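Local coordinates for farnesyl pyrophosphate synthetase (Staphylococcus aureus, PDB 5H9D) that catalyses the synthesis of heptaprenyl diphosphate, with magnesium as cofactor, as the trans-prenyltransferase subunit of a two-component synthase, at the interface of chains A and B. Sequence-based numbering; all coordinates share one arbitrary frame. Chains: chain A, Farnesyl pyrophosphate synthetase; chain B, Heptaprenyl diphosphate synthase (HEPPP synthase) subunit 1 family protein.

The interface of chains A and B. Residues chain A 107-108, 111-112, 114; chain B 55, 58, 75, 78, 105.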
loop_
_atom_site.group_PDB
_atom_site.type_symbol
_atom_site.label_atom_id
_atom_site.label_comp_id
_atom_site.label_asym_id
_atom_site.label_seq_id
_atom_site.Cartn_x
_atom_site.Cartn_y
_atom_site.Cartn_z
ATOM N N ILE A 107 2.269 -3.820 11.729
ATOM C CA ILE A 107 3.196 -3.164 10.842
ATOM C C ILE A 107 3.953 -4.246 10.069
ATOM O O ILE A 107 4.124 -4.150 8.862
ATOM C CB ILE A 107 4.152 -2.265 11.660
ATOM C CG1 ILE A 107 3.403 -1.007 12.092
ATOM C CG2 ILE A 107 5.364 -1.870 10.851
ATOM C CD1 ILE A 107 4.231 -0.113 13.017
ATOM N N LEU A 108 4.367 -5.285 10.772
ATOM C CA LEU A 108 5.096 -6.366 10.177
ATOM C C LEU A 108 4.251 -7.117 9.172
ATOM O O LEU A 108 4.756 -7.494 8.087
ATOM C CB LEU A 108 5.612 -7.328 11.257
ATOM C CG LEU A 108 6.832 -6.893 12.088
ATOM C CD1 LEU A 108 7.112 -7.996 13.078
ATOM C CD2 LEU A 108 8.083 -6.665 11.225
ATOM N N ASN A 111 4.078 -5.229 5.919
ATOM C CA ASN A 111 5.296 -5.340 5.110
ATOM C C ASN A 111 5.294 -6.692 4.401
ATOM O O ASN A 111 5.639 -6.808 3.200
ATOM C CB ASN A 111 6.560 -5.258 5.970
ATOM C CG ASN A 111 6.678 -3.963 6.735
ATOM O OD1 ASN A 111 6.216 -2.919 6.289
ATOM N ND2 ASN A 111 7.313 -4.026 7.891
ATOM N N PHE A 112 4.913 -7.714 5.166
ATOM C CA PHE A 112 4.833 -9.077 4.664
ATOM C C PHE A 112 3.935 -9.135 3.417
ATOM O O PHE A 112 4.361 -9.568 2.355
ATOM C CB PHE A 112 4.300 -9.952 5.813
ATOM C CG PHE A 112 4.000 -11.373 5.447
ATOM C CD1 PHE A 112 5.021 -12.270 5.181
ATOM C CD2 PHE A 112 2.679 -11.833 5.422
ATOM C CE1 PHE A 112 4.737 -13.609 4.900
ATOM C CE2 PHE A 112 2.390 -13.159 5.142
ATOM C CZ PHE A 112 3.422 -14.050 4.881
ATOM N N LEU A 114 2.847 -6.848 1.514
ATOM C CA LEU A 114 3.347 -6.019 0.438
ATOM C C LEU A 114 4.482 -6.728 -0.301
ATOM O O LEU A 114 4.523 -6.711 -1.519
ATOM C CB LEU A 114 3.855 -4.733 1.039
ATOM C CG LEU A 114 3.779 -3.479 0.218
ATOM C CD1 LEU A 114 2.318 -3.079 0.103
ATOM C CD2 LEU A 114 4.622 -2.397 0.926
ATOM N N MET B 55 12.351 -0.223 6.138
ATOM C CA MET B 55 12.294 -1.298 7.122
ATOM C C MET B 55 12.755 -0.862 8.530
ATOM O O MET B 55 12.056 -1.073 9.521
ATOM C CB MET B 55 13.141 -2.471 6.628
ATOM C CG MET B 55 12.631 -3.164 5.350
ATOM S SD MET B 55 11.140 -4.054 5.661
ATOM C CE MET B 55 9.860 -2.850 5.143
ATOM N N LEU B 58 10.212 1.806 9.958
ATOM C CA LEU B 58 8.967 1.244 10.482
ATOM C C LEU B 58 9.264 0.492 11.772
ATOM O O LEU B 58 8.420 0.409 12.666
ATOM C CB LEU B 58 8.305 0.311 9.439
ATOM C CG LEU B 58 7.899 0.932 8.083
ATOM C CD1 LEU B 58 7.774 -0.124 7.048
ATOM C CD2 LEU B 58 6.608 1.705 8.197
ATOM N N ASP B 75 6.446 3.789 4.389
ATOM C CA ASP B 75 5.880 3.105 3.243
ATOM C C ASP B 75 6.124 3.813 1.909
ATOM O O ASP B 75 6.154 3.183 0.847
ATOM C CB ASP B 75 4.396 2.891 3.474
ATOM C CG ASP B 75 4.118 1.745 4.442
ATOM O OD1 ASP B 75 4.596 0.608 4.192
ATOM O OD2 ASP B 75 3.416 1.982 5.447
ATOM N N SER B 78 9.346 2.897 0.940
ATOM C CA SER B 78 9.260 1.518 0.515
ATOM C C SER B 78 8.769 1.451 -0.914
ATOM O O SER B 78 9.296 0.693 -1.715
ATOM C CB SER B 78 8.342 0.758 1.453
ATOM O OG SER B 78 8.388 -0.602 1.129
ATOM N N ASN B 105 11.060 -9.801 7.443
ATOM C CA ASN B 105 9.821 -9.541 8.186
ATOM C C ASN B 105 9.336 -10.720 9.004
ATOM O O ASN B 105 8.865 -10.542 10.108
ATOM C CB ASN B 105 8.737 -9.071 7.227
ATOM C CG ASN B 105 8.985 -7.673 6.754
ATOM O OD1 ASN B 105 8.968 -6.719 7.527
ATOM N ND2 ASN B 105 9.248 -7.540 5.481
#
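A:Ile107 and B:Leu58 form the apolar centre of this helix-packed subunit interface, their side chains slanting across one another with A:Ile107 CG2 3.9 Å from B:Leu58 CB. Chain A belongs to the FPP/GGPP synthase family, whose mainly helical prenyl synthase fold here presents helix 103-121 to helices 43-65, 70-88 and 91-112 of the subunit 1 partner. The branch A:Ile107 uses is the gamma-methyl that stands anti to its backbone N, while CG1 lies beside that N (chi1 -75°); a beta-branched residue suits this place because it carries a methyl only two bonds from the backbone, where it can meet B:Leu58 without a long flexible arm.

One helical turn on, A:Asn111 points its amide tip to tip at two apolar side-chain tips from helix 43-65. B:Leu58 CD1 comes up to the carbonyl oxygen OD1 of A:Asn111 at 3.3 Å, and the terminal methyl CE of B:Met55 reaches the amide carbon CG at 3.7 Å. The flexible thioether suits that task: the chain bends at chi2 and again at chi3, bringing its methyl round to the amide. Further toward the C-terminal end of the helix, A:Leu114 turns CD2 toward the hydroxyl OG of B:Ser78, a loose contact at 4.2 Å where serine's short side chain adds little bulk.

At the polar rim B:Asn105 lies across A:Asn111 at about a right angle, the two amide planes 42° apart. A:Asn111 ND2 donates a hydrogen bond to B:Asn105 OD1 over 3.2 Å, bent to 142° at the hydrogen; the donor sits above the carbonyl plane, away from a lone pair, so the bond is probably modest in strength. The B:Asn105 amide also packs on the aliphatic part of its partner, CG lying 3.5 Å from A:Asn111 CB. Asparagine suits both positions, being short and uncharged, with a polar end for pairing. A:Leu108 flanks the pair, setting CD2 3.8 Å from B:Asn105 OD1.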